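Local coordinates for cytoplasmic export protein 1 (Saccharomyces cerevisiae, PDB 3VWA), which binds tRNA as part of the nuclear export machinery, and may collect it from export receptors at the nuclear pore and pass it to translation, at residues W96-L99 against G100-Q104; N105-G108 against V109-G112; P183-I186 against D187-L191; L204-D207 against W208-N211; G218-T221 against I222-R226. All blocks are in the same frame, centred on the assembly; numbering follows the deposited sequence.

Contact 1 of 5, residues W96-L99 against G100-Q104; sequences WDNL and GSLSQ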
loop_
_atom_site.group_PDB
_atom_site.type_symbol
_atom_site.label_atom_id
_atom_site.label_comp_id
_atom_site.label_asym_id
_atom_site.label_seq_id
_atom_site.Cartn_x
_atom_site.Cartn_y
_atom_site.Cartn_z
ATOM N N TRP A 96 17.602 -10.333 2.710
ATOM C CA TRP A 96 17.922 -11.614 3.379
ATOM C C TRP A 96 17.634 -11.534 4.840
ATOM O O TRP A 96 17.151 -12.492 5.411
ATOM C CB TRP A 96 19.357 -12.029 3.120
ATOM C CG TRP A 96 19.587 -12.409 1.688
ATOM C CD1 TRP A 96 20.175 -11.638 0.682
ATOM C CD2 TRP A 96 19.230 -13.687 1.031
ATOM N NE1 TRP A 96 20.220 -12.341 -0.514
ATOM C CE2 TRP A 96 19.653 -13.561 -0.377
ATOM C CE3 TRP A 96 18.617 -14.871 1.450
ATOM C CZ2 TRP A 96 19.466 -14.576 -1.286
ATOM C CZ3 TRP A 96 18.427 -15.883 0.519
ATOM C CH2 TRP A 96 18.843 -15.747 -0.816
ATOM N N ASP A 97 17.886 -10.369 5.446
ATOM C CA ASP A 97 17.536 -10.116 6.863
ATOM C C ASP A 97 16.049 -10.251 7.133
ATOM O O ASP A 97 15.617 -10.122 8.285
ATOM C CB ASP A 97 17.990 -8.719 7.328
ATOM C CG ASP A 97 19.460 -8.454 7.045
ATOM O OD1 ASP A 97 19.856 -7.256 7.026
ATOM O OD2 ASP A 97 20.223 -9.433 6.839
ATOM N N ASN A 98 15.260 -10.497 6.089
ATOM C CA ASN A 98 13.822 -10.615 6.287
ATOM C C ASN A 98 13.309 -11.893 5.672
ATOM O O ASN A 98 12.099 -12.120 5.536
ATOM C CB ASN A 98 13.088 -9.374 5.770
ATOM C CG ASN A 98 11.629 -9.350 6.180
ATOM O OD1 ASN A 98 11.303 -9.696 7.325
ATOM N ND2 ASN A 98 10.724 -8.973 5.239
ATOM N N LEU A 99 14.240 -12.758 5.306
ATOM C CA LEU A 99 13.878 -13.979 4.632
ATOM C C LEU A 99 12.886 -14.719 5.530
ATOM O O LEU A 99 12.013 -15.432 5.058
ATOM C CB LEU A 99 15.118 -14.817 4.413
ATOM C CG LEU A 99 14.907 -16.208 3.834
ATOM C CD1 LEU A 99 14.346 -16.147 2.408
ATOM C CD2 LEU A 99 16.251 -16.869 3.808
ATOM N N GLY A 100 13.015 -14.506 6.839
ATOM C CA GLY A 100 12.210 -15.224 7.824
ATOM C C GLY A 100 10.759 -14.903 7.599
ATOM O O GLY A 100 9.918 -15.788 7.621
ATOM N N SER A 101 10.476 -13.630 7.357
ATOM C CA SER A 101 9.144 -13.227 6.986
ATOM C C SER A 101 8.710 -13.794 5.674
ATOM O O SER A 101 7.645 -14.369 5.633
ATOM C CB SER A 101 9.004 -11.720 6.940
ATOM O OG SER A 101 8.847 -11.256 8.256
ATOM N N LEU A 102 9.513 -13.628 4.615
ATOM C CA LEU A 102 9.063 -13.935 3.235
ATOM C C LEU A 102 8.864 -15.423 3.059
ATOM O O LEU A 102 8.016 -15.824 2.308
ATOM C CB LEU A 102 10.084 -13.492 2.195
ATOM C CG LEU A 102 10.425 -12.012 2.129
ATOM C CD1 LEU A 102 11.616 -11.936 1.206
ATOM C CD2 LEU A 102 9.232 -11.206 1.615
ATOM N N SER A 103 9.656 -16.210 3.799
ATOM C CA SER A 103 9.587 -17.686 3.886
ATOM C C SER A 103 8.219 -18.154 4.302
ATOM O O SER A 103 7.827 -19.255 3.995
ATOM C CB SER A 103 10.528 -18.163 4.990
ATOM O OG SER A 103 11.765 -18.508 4.482
ATOM N N GLN A 104 7.507 -17.318 5.052
ATOM C CA GLN A 104 6.143 -17.627 5.478
ATOM C C GLN A 104 5.141 -17.781 4.337
ATOM O O GLN A 104 4.163 -18.496 4.466
ATOM C CB GLN A 104 5.680 -16.594 6.504
ATOM C CG GLN A 104 6.439 -16.730 7.833
ATOM C CD GLN A 104 5.795 -16.015 9.018
ATOM O OE1 GLN A 104 4.832 -15.269 8.874
ATOM N NE2 GLN A 104 6.353 -16.231 10.204
#
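S101 N and L102 N both turn back to N98 O at the start of helix 99-102. N98 holds the N-cap position, but its side chain makes no capping bond. S101 is the first residue to reach back. Its OG makes a weak hydrogen bond of 3.1 Å to N98 OD1. The N98 amide can lie beside S101 because CG stands anti to the backbone N (chi1 -170°). The bond from S101 N to N98 O is weak. That carbonyl has a better donor in L102 N, at 3.1 Å and 161°, in the carbonyl plane. L102 CG rests 3.8 Å from the same oxygen, and its buried side chain packs on F94 and T280. S103 N bonds L99 O at 2.8 Å, with a donor angle of 158°. S103 OG bends back to L99 O as well, a weak bond of 3.1 Å, so this oxygen too has two donors. L99 CG lies 3.9 Å from S103 OG. Q104 N bonds S101 O, and its side chain touches N278. This short helix follows strand 92-93, consistent with the segment that leads from the hinge into the helical lobe in kinase-like folds.

Contact 2 of 5, residues N105-G108 against V109-G112; sequences NKFG and VELG
K106 and E110 sit one turn apart near the start of helix 106-122. This helix belongs to the helical lobe of the kinase-like domain, and its first turn carries an asparagine N-cap. The charged contact is a salt bridge. K106 NZ meets E110 OE2 at 3.0 Å, on the syn lone pair. The two side chains lie alongside each other and point the same way, with K106 CG 3.4 Å from E110 OE2. The lysine is bent at its last torsion (chi4 76°), which turns NZ to the carboxylate. Water 1 gives to E110 OE1 at 2.7 Å and takes a weak bond from K106 NZ. It also lies at the edge of the F107 ring, in its plane. E110 OE1 accepts from N238 ND2 too. With an alanine at E110, K106 NZ would probably lose its acidic mate and N238 one of its acceptors.

The cap is polar. N105 OD1 accepts from G108 N at 2.8 Å, with the donor 63° out of the amide plane. N105 ND2 is held by the backbone of I275 and R277. Main-chain bonds run V109 N to N105 O, E110 N to K106 O, L111 N to F107 O and G112 N to G108 O, the ordinary alpha-helical pattern. The apolar side chains face helix 239-248: F107 packs on P239 and L240, L111 on I241 and Y244. L111 CB also sits 3.3 Å from F107 O.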
loop_
_atom_site.group_PDB
_atom_site.type_symbol
_atom_site.label_atom_id
_atom_site.label_comp_id
_atom_site.label_asym_id
_atom_site.label_seq_id
_atom_site.Cartn_x
_atom_site.Cartn_y
_atom_site.Cartn_z
ATOM N N ASN A 105 5.389 -17.139 3.199
ATOM C CA ASN A 105 4.541 -17.341 2.008
ATOM C C ASN A 105 5.324 -18.170 1.005
ATOM O O ASN A 105 6.062 -17.634 0.135
ATOM C CB ASN A 105 4.116 -15.996 1.397
ATOM C CG ASN A 105 3.224 -16.162 0.153
ATOM O OD1 ASN A 105 3.257 -17.183 -0.481
ATOM N ND2 ASN A 105 2.415 -15.154 -0.164
ATOM N N LYS A 106 5.188 -19.491 1.119
ATOM C CA LYS A 106 5.969 -20.368 0.258
ATOM C C LYS A 106 5.674 -20.101 -1.232
ATOM O O LYS A 106 6.541 -20.280 -2.056
ATOM C CB LYS A 106 5.738 -21.858 0.620
ATOM C CG LYS A 106 4.529 -22.530 -0.027
ATOM C CD LYS A 106 4.323 -23.886 0.639
ATOM C CE LYS A 106 3.358 -24.752 -0.127
ATOM N NZ LYS A 106 4.062 -25.302 -1.332
ATOM N N PHE A 107 4.447 -19.694 -1.556
ATOM C CA PHE A 107 4.084 -19.462 -2.958
ATOM C C PHE A 107 4.906 -18.285 -3.486
ATOM O O PHE A 107 5.341 -18.314 -4.633
ATOM C CB PHE A 107 2.567 -19.175 -3.142
ATOM C CG PHE A 107 1.687 -20.341 -2.752
ATOM C CD1 PHE A 107 1.881 -21.617 -3.302
ATOM C CD2 PHE A 107 0.669 -20.166 -1.825
ATOM C CE1 PHE A 107 1.062 -22.683 -2.940
ATOM C CE2 PHE A 107 -0.145 -21.234 -1.444
ATOM C CZ PHE A 107 0.037 -22.485 -2.005
ATOM N N GLY A 108 5.130 -17.294 -2.618
ATOM C CA GLY A 108 6.022 -16.157 -2.899
ATOM C C GLY A 108 7.410 -16.575 -3.327
ATOM O O GLY A 108 7.915 -16.157 -4.404
ATOM N N VAL A 109 8.051 -17.382 -2.457
ATOM C CA VAL A 109 9.447 -17.775 -2.605
ATOM C C VAL A 109 9.527 -18.594 -3.909
ATOM O O VAL A 109 10.446 -18.427 -4.701
ATOM C CB VAL A 109 9.916 -18.651 -1.366
ATOM C CG1 VAL A 109 11.346 -19.207 -1.536
ATOM C CG2 VAL A 109 9.813 -17.890 -0.049
ATOM N N GLU A 110 8.553 -19.463 -4.129
ATOM C CA GLU A 110 8.520 -20.300 -5.299
ATOM C C GLU A 110 8.322 -19.450 -6.577
ATOM O O GLU A 110 8.913 -19.727 -7.601
ATOM C CB GLU A 110 7.385 -21.359 -5.198
ATOM C CG GLU A 110 7.643 -22.552 -4.263
ATOM C CD GLU A 110 6.363 -23.301 -3.891
ATOM O OE1 GLU A 110 5.454 -23.423 -4.763
ATOM O OE2 GLU A 110 6.269 -23.766 -2.732
ATOM N N LEU A 111 7.457 -18.455 -6.499
ATOM C CA LEU A 111 7.286 -17.481 -7.588
ATOM C C LEU A 111 8.603 -16.778 -7.932
ATOM O O LEU A 111 8.962 -16.704 -9.091
ATOM C CB LEU A 111 6.188 -16.479 -7.239
ATOM C CG LEU A 111 5.427 -15.695 -8.341
ATOM C CD1 LEU A 111 5.641 -14.215 -8.174
ATOM C CD2 LEU A 111 5.649 -16.132 -9.790
ATOM N N GLY A 112 9.369 -16.343 -6.932
ATOM C CA GLY A 112 10.639 -15.653 -7.231
ATOM C C GLY A 112 11.627 -16.596 -7.872
ATOM O O GLY A 112 12.307 -16.281 -8.853
HETATM O O HOH W 1 3.155 -24.750 -4.432
#

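Contact 3 of 5, residues P183-I186 against D187-L191; sequences PNTI and DSMGL
The flat group in this contact is the carboxylate of D187, in the first turn of helix 186-198, and the methyl CG2 of I186 lies 4.0 Å from its OD1. The isoleucine and aspartate side chains run at a slant to each other. Both carboxylate oxygens have partners in the main chain elsewhere: OD1 accepts from G129 N and OD2 from L128 N. Water 2 adds a weak bond of 2.8 Å to D187 OD2 and gives its other hydrogen to P183 O. In protein kinases an aspartate at the start of the long central helix of the large lobe grips the catalytic loop in this manner. D187 probably keeps that structural role in this kinase-like domain. With CG beside the backbone N (chi1 -68°), the carboxylate is turned to L128 N and G129 N.

T185 takes the N-cap position, but its side chain makes no capping bond. Instead T185 OG1 turns back to D182 O in a weak bond. The first turn is closed by two main-chain bonds: T185 O accepts from M189 N at 3.1 Å, and I186 O accepts from G190 N at 2.9 Å. S188 N finds no cap and gives to water 3 at 2.7 Å, which also bonds N184 O. M189, a selenomethionine, lies alongside T185 and points the same way. Its CG is 3.4 Å from T185 O.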
loop_
_atom_site.group_PDB
_atom_site.type_symbol
_atom_site.label_atom_id
_atom_site.label_comp_id
_atom_site.label_asym_id
_atom_site.label_seq_id
_atom_site.Cartn_x
_atom_site.Cartn_y
_atom_site.Cartn_z
ATOM N N PRO A 183 32.798 -24.944 -16.053
ATOM C CA PRO A 183 31.872 -23.969 -16.625
ATOM C C PRO A 183 30.509 -24.548 -16.985
ATOM O O PRO A 183 29.550 -23.794 -17.149
ATOM C CB PRO A 183 32.572 -23.539 -17.921
ATOM C CG PRO A 183 34.010 -23.772 -17.665
ATOM C CD PRO A 183 34.062 -25.003 -16.809
ATOM N N ASN A 184 30.414 -25.872 -17.117
ATOM C CA ASN A 184 29.189 -26.480 -17.609
ATOM C C ASN A 184 28.279 -26.894 -16.498
ATOM O O ASN A 184 27.120 -27.255 -16.717
ATOM C CB ASN A 184 29.536 -27.695 -18.456
ATOM C CG ASN A 184 30.332 -27.316 -19.679
ATOM O OD1 ASN A 184 29.854 -26.571 -20.531
ATOM N ND2 ASN A 184 31.556 -27.806 -19.758
ATOM N N THR A 185 28.835 -26.856 -15.297
ATOM C CA THR A 185 28.159 -27.291 -14.114
ATOM C C THR A 185 28.221 -26.220 -13.012
ATOM O O THR A 185 27.567 -26.365 -11.952
ATOM C CB THR A 185 28.831 -28.566 -13.575
ATOM O OG1 THR A 185 30.229 -28.317 -13.409
ATOM C CG2 THR A 185 28.587 -29.772 -14.496
ATOM N N ILE A 186 29.021 -25.172 -13.217
ATOM C CA ILE A 186 29.093 -24.133 -12.190
ATOM C C ILE A 186 27.724 -23.438 -11.939
ATOM O O ILE A 186 27.358 -23.195 -10.793
ATOM C CB ILE A 186 30.253 -23.122 -12.391
ATOM C CG1 ILE A 186 30.538 -22.384 -11.080
ATOM C CG2 ILE A 186 29.993 -22.148 -13.549
ATOM C CD1 ILE A 186 31.728 -21.439 -11.145
ATOM N N ASP A 187 26.960 -23.166 -12.986
ATOM C CA ASP A 187 25.667 -22.492 -12.770
ATOM C C ASP A 187 24.610 -23.357 -12.054
ATOM O O ASP A 187 23.972 -22.881 -11.113
ATOM C CB ASP A 187 25.146 -21.893 -14.060
ATOM C CG ASP A 187 25.995 -20.718 -14.536
ATOM O OD1 ASP A 187 26.644 -20.038 -13.684
ATOM O OD2 ASP A 187 26.007 -20.475 -15.770
ATOM N N SER A 188 24.434 -24.616 -12.497
ATOM C CA SER A 188 23.601 -25.594 -11.791
ATOM C C SER A 188 23.952 -25.713 -10.322
ATOM O O SER A 188 23.055 -25.816 -9.471
ATOM C CB SER A 188 23.760 -26.976 -12.413
ATOM O OG SER A 188 22.901 -27.097 -13.501
HETATM N N MSE A 189 25.247 -25.698 -10.017
HETATM C CA MSE A 189 25.688 -25.886 -8.633
HETATM C C MSE A 189 25.434 -24.641 -7.854
HETATM O O MSE A 189 25.058 -24.718 -6.673
HETATM C CB MSE A 189 27.153 -26.291 -8.563
HETATM C CG MSE A 189 27.274 -27.787 -8.863
HETATM SE SE MSE A 189 29.176 -28.390 -8.832
HETATM C CE MSE A 189 29.351 -28.744 -10.752
ATOM N N GLY A 190 25.621 -23.481 -8.498
ATOM C CA GLY A 190 25.353 -22.204 -7.837
ATOM C C GLY A 190 23.863 -21.957 -7.631
ATOM O O GLY A 190 23.453 -21.353 -6.632
ATOM N N LEU A 191 23.047 -22.449 -8.563
ATOM C CA LEU A 191 21.588 -22.359 -8.437
ATOM C C LEU A 191 21.097 -23.170 -7.235
ATOM O O LEU A 191 20.271 -22.686 -6.473
ATOM C CB LEU A 191 20.869 -22.811 -9.745
ATOM C CG LEU A 191 19.326 -22.722 -9.711
ATOM C CD1 LEU A 191 18.814 -21.360 -9.256
ATOM C CD2 LEU A 191 18.630 -23.132 -11.006
HETATM O O HOH W 2 26.698 -23.140 -16.497
HETATM O O HOH W 3 25.738 -25.250 -14.832
#

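Contact 4 of 5, residues L204-D207 against W208-N211; sequences LPKD and WIVN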
loop_
_atom_site.group_PDB
_atom_site.type_symbol
_atom_site.label_atom_id
_atom_site.label_comp_id
_atom_site.label_asym_id
_atom_site.label_seq_id
_atom_site.Cartn_x
_atom_site.Cartn_y
_atom_site.Cartn_z
ATOM N N LEU A 204 11.368 -26.729 2.031
ATOM C CA LEU A 204 11.602 -27.133 0.655
ATOM C C LEU A 204 10.569 -28.182 0.282
ATOM O O LEU A 204 10.341 -29.112 1.023
ATOM C CB LEU A 204 13.015 -27.726 0.517
ATOM C CG LEU A 204 13.898 -27.758 -0.744
ATOM C CD1 LEU A 204 13.540 -28.870 -1.733
ATOM C CD2 LEU A 204 13.973 -26.408 -1.449
ATOM N N PRO A 205 9.929 -28.030 -0.878
ATOM C CA PRO A 205 8.923 -28.982 -1.277
ATOM C C PRO A 205 9.532 -30.382 -1.320
ATOM O O PRO A 205 10.650 -30.560 -1.817
ATOM C CB PRO A 205 8.547 -28.523 -2.695
ATOM C CG PRO A 205 8.823 -27.060 -2.695
ATOM C CD PRO A 205 10.059 -26.914 -1.840
ATOM N N LYS A 206 8.777 -31.352 -0.817
ATOM C CA LYS A 206 9.150 -32.770 -0.855
ATOM C C LYS A 206 9.482 -33.155 -2.280
ATOM O O LYS A 206 10.544 -33.725 -2.536
ATOM C CB LYS A 206 7.995 -33.630 -0.331
ATOM C CG LYS A 206 7.994 -33.879 1.167
ATOM C CD LYS A 206 8.448 -32.672 1.984
ATOM C CE LYS A 206 9.177 -33.099 3.256
ATOM N NZ LYS A 206 10.130 -34.227 3.010
ATOM N N ASP A 207 8.602 -32.776 -3.208
ATOM C CA ASP A 207 8.776 -33.140 -4.616
ATOM C C ASP A 207 9.826 -32.297 -5.335
ATOM O O ASP A 207 10.027 -32.444 -6.549
ATOM C CB ASP A 207 7.439 -33.147 -5.379
ATOM C CG ASP A 207 6.716 -31.810 -5.323
ATOM O OD1 ASP A 207 5.592 -31.718 -5.855
ATOM O OD2 ASP A 207 7.253 -30.861 -4.730
ATOM N N TRP A 208 10.505 -31.425 -4.596
ATOM C CA TRP A 208 11.648 -30.702 -5.160
ATOM C C TRP A 208 12.952 -31.181 -4.595
ATOM O O TRP A 208 14.015 -30.770 -5.051
ATOM C CB TRP A 208 11.503 -29.188 -4.932
ATOM C CG TRP A 208 10.448 -28.517 -5.810
ATOM C CD1 TRP A 208 9.419 -29.126 -6.560
ATOM C CD2 TRP A 208 10.275 -27.093 -6.032
ATOM N NE1 TRP A 208 8.668 -28.177 -7.233
ATOM C CE2 TRP A 208 9.130 -26.946 -6.966
ATOM C CE3 TRP A 208 10.949 -25.942 -5.600
ATOM C CZ2 TRP A 208 8.689 -25.689 -7.401
ATOM C CZ3 TRP A 208 10.498 -24.689 -6.062
ATOM C CH2 TRP A 208 9.392 -24.570 -6.914
ATOM N N ILE A 209 12.893 -32.037 -3.571
ATOM C CA ILE A 209 14.126 -32.428 -2.893
ATOM C C ILE A 209 15.170 -33.008 -3.844
ATOM O O ILE A 209 16.344 -32.626 -3.813
ATOM C CB ILE A 209 13.876 -33.353 -1.678
ATOM C CG1 ILE A 209 13.552 -32.510 -0.441
ATOM C CG2 ILE A 209 15.114 -34.177 -1.387
ATOM C CD1 ILE A 209 12.998 -33.311 0.732
ATOM N N VAL A 210 14.751 -33.892 -4.732
ATOM C CA VAL A 210 15.752 -34.631 -5.475
ATOM C C VAL A 210 16.284 -33.735 -6.562
ATOM O O VAL A 210 17.502 -33.696 -6.812
ATOM C CB VAL A 210 15.207 -35.938 -6.067
ATOM C CG1 VAL A 210 16.129 -36.430 -7.173
ATOM C CG2 VAL A 210 15.043 -36.985 -4.965
ATOM N N ASN A 211 15.373 -33.038 -7.224
ATOM C CA ASN A 211 15.765 -32.137 -8.290
ATOM C C ASN A 211 16.820 -31.136 -7.817
ATOM O O ASN A 211 17.865 -30.987 -8.451
ATOM C CB ASN A 211 14.534 -31.472 -8.906
ATOM C CG ASN A 211 13.670 -32.473 -9.672
ATOM O OD1 ASN A 211 14.194 -33.301 -10.403
ATOM N ND2 ASN A 211 12.348 -32.405 -9.500
#
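P205 lies over one face of the W208 indole, and this is the tight part of the contact. Its CG stands 3.6 Å from W208 CD2. Its CB makes a CH-pi contact, 4.0 Å from the centroid of the five-membered ring and 26° off the normal. L204 closes in beside the ring's stem, with CD1 3.8 Å from W208 CB. With CG beside the backbone N (chi1 -73°), the indole is set against P205. Its NE1 gives to T232 OG1, and the ring also packs on L229 and W235. D207 runs alongside the indole, with carboxylate and ring planes 22° apart. D207 OD2 bonds T234 OG1.

The turn ahead of helix 209-216 is closed by two main-chain bonds, each to a residue three back. W208 N reaches P205 O at 2.9 Å, and I209 N reaches K206 O at 3.1 Å. Both donors stand well above the carbonyl plane. These bonds lead the chain into a helix of the helical lobe of the kinase-like domain. With an alanine in place of W208, P205 would probably lose the face it packs on and T232 OG1 its donor.

The other side is looser and open to solvent. K206 is exposed and its chain is bent three times. Its NZ only approaches I209 CD1, at 3.8 Å, as the two side chains run side by side.

Contact 5 of 5, residues G218-T221 against I222-R226; sequences GKIT and IENFR
T221 O accepts from F225 N at 2.8 Å and 160°, closing the first full turn of helix 222-231. T221 is the N-cap. Its OG1 takes the bond from N224 N at 3.1 Å and 143°. The hydroxyl can reach this N-H because chi1 (71°) sets it between the backbone N and the carbonyl carbon. N224 CB lies 3.2 Å from T221 OG1, and the two side chains cross at about a right angle. E223 CG comes to 3.4 Å from the same oxygen.

This threonine cap follows a Schellman motif that ends helix 209-216. G218 is its C-prime residue, with positive phi; G218 N meets I215 O and K219 N meets M214 O. Together they make the tight link between helices 209-216 and 222-231 of the kinase-like domain.

I220 packs against the first turn. Its CD1 stands 4.0 Å from F225 CB, at the edge of the phenyl ring near its plane. Its CG2 lies 3.7 Å from N224 OD1, and the I220 and N224 side chains cross at about a right angle. N224 OD1 takes a weak hydrogen bond from R228 NE. The buried F225 ring leads away to I195, N211 and L117.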
loop_
_atom_site.group_PDB
_atom_site.type_symbol
_atom_site.label_atom_id
_atom_site.label_comp_id
_atom_site.label_asym_id
_atom_site.label_seq_id
_atom_site.Cartn_x
_atom_site.Cartn_y
_atom_site.Cartn_z
ATOM N N GLY A 218 25.593 -30.647 -9.561
ATOM C CA GLY A 218 25.935 -30.379 -10.955
ATOM C C GLY A 218 25.689 -31.551 -11.889
ATOM O O GLY A 218 26.300 -31.653 -12.955
ATOM N N LYS A 219 24.782 -32.431 -11.502
ATOM C CA LYS A 219 24.473 -33.571 -12.332
ATOM C C LYS A 219 23.619 -33.188 -13.527
ATOM O O LYS A 219 23.787 -33.766 -14.591
ATOM C CB LYS A 219 23.822 -34.684 -11.509
ATOM C CG LYS A 219 24.594 -34.987 -10.237
ATOM C CD LYS A 219 23.970 -36.142 -9.470
ATOM C CE LYS A 219 25.064 -36.988 -8.823
ATOM N NZ LYS A 219 24.557 -37.961 -7.821
ATOM N N ILE A 220 22.709 -32.222 -13.378
ATOM C CA ILE A 220 21.817 -31.870 -14.501
ATOM C C ILE A 220 21.854 -30.383 -14.863
ATOM O O ILE A 220 22.307 -29.550 -14.064
ATOM C CB ILE A 220 20.350 -32.287 -14.268
ATOM C CG1 ILE A 220 19.755 -31.504 -13.090
ATOM C CG2 ILE A 220 20.200 -33.822 -14.161
ATOM C CD1 ILE A 220 18.297 -31.814 -12.830
ATOM N N THR A 221 21.370 -30.050 -16.058
ATOM C CA THR A 221 21.388 -28.646 -16.490
ATOM C C THR A 221 20.252 -27.847 -15.852
ATOM O O THR A 221 19.264 -28.418 -15.343
ATOM C CB THR A 221 21.346 -28.479 -18.021
ATOM O OG1 THR A 221 20.049 -28.845 -18.506
ATOM C CG2 THR A 221 22.454 -29.322 -18.714
ATOM N N ILE A 222 20.390 -26.522 -15.892
ATOM C CA ILE A 222 19.364 -25.653 -15.373
ATOM C C ILE A 222 18.090 -25.882 -16.150
ATOM O O ILE A 222 17.031 -26.087 -15.543
ATOM C CB ILE A 222 19.768 -24.158 -15.431
ATOM C CG1 ILE A 222 20.853 -23.866 -14.411
ATOM C CG2 ILE A 222 18.587 -23.247 -15.161
ATOM C CD1 ILE A 222 21.681 -22.636 -14.784
ATOM N N GLU A 223 18.186 -25.870 -17.479
ATOM C CA GLU A 223 16.989 -26.062 -18.321
ATOM C C GLU A 223 16.330 -27.413 -18.020
ATOM O O GLU A 223 15.111 -27.531 -18.071
ATOM C CB GLU A 223 17.301 -25.926 -19.808
ATOM C CG GLU A 223 17.712 -27.240 -20.437
ATOM C CD GLU A 223 17.822 -27.191 -21.949
ATOM O OE1 GLU A 223 16.924 -26.602 -22.612
ATOM O OE2 GLU A 223 18.808 -27.771 -22.460
ATOM N N ASN A 224 17.142 -28.411 -17.682
ATOM C CA ASN A 224 16.619 -29.739 -17.375
ATOM C C ASN A 224 15.906 -29.664 -16.045
ATOM O O ASN A 224 14.799 -30.168 -15.912
ATOM C CB ASN A 224 17.748 -30.766 -17.325
ATOM C CG ASN A 224 17.239 -32.202 -17.356
ATOM O OD1 ASN A 224 17.411 -32.961 -16.392
ATOM N ND2 ASN A 224 16.609 -32.587 -18.480
ATOM N N PHE A 225 16.539 -28.989 -15.071
ATOM C CA PHE A 225 15.968 -28.792 -13.731
ATOM C C PHE A 225 14.639 -28.069 -13.831
ATOM O O PHE A 225 13.686 -28.401 -13.137
ATOM C CB PHE A 225 16.962 -28.027 -12.865
ATOM C CG PHE A 225 16.440 -27.619 -11.520
ATOM C CD1 PHE A 225 16.503 -28.491 -10.434
ATOM C CD2 PHE A 225 15.930 -26.319 -11.317
ATOM C CE1 PHE A 225 16.041 -28.112 -9.176
ATOM C CE2 PHE A 225 15.462 -25.938 -10.062
ATOM C CZ PHE A 225 15.523 -26.833 -8.988
ATOM N N ARG A 226 14.567 -27.130 -14.760
ATOM C CA ARG A 226 13.368 -26.340 -14.970
ATOM C C ARG A 226 12.143 -27.192 -15.447
ATOM O O ARG A 226 11.045 -27.070 -14.925
ATOM C CB ARG A 226 13.720 -25.268 -15.984
ATOM C CG ARG A 226 12.713 -24.163 -16.089
ATOM C CD ARG A 226 13.296 -23.012 -16.861
ATOM N NE ARG A 226 12.225 -22.062 -17.102
ATOM C CZ ARG A 226 12.201 -21.223 -18.125
ATOM N NH1 ARG A 226 11.169 -20.387 -18.269
ATOM N NH2 ARG A 226 13.217 -21.232 -18.995
#

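How the contacts relate
Contact 2 is the buried one, contacts 3 and 4 are partly buried, and contacts 1 and 5 lie at the surface. All five sit at helix starts in the kinase-like domain. Contacts 1 and 2 follow each other along the chain and touch where L102 O meets V109 CG2. W208 CH2 of contact 4 packs on E110 CG at 3.8 Å, so the aliphatic part of the salt-bridged acid meets the indole. Contacts 3 and 5 are joined by S188 OG and I220 O, 2.6 Å apart, a probable hydrogen bond. Contacts 4 and 5 meet through F225 on N211. Charge marks contact 2, CH-pi packing contact 4, and a carboxylate on backbone N-H groups contact 3. Contacts 1 and 5 rest mostly on backbone and hydroxyl bonds.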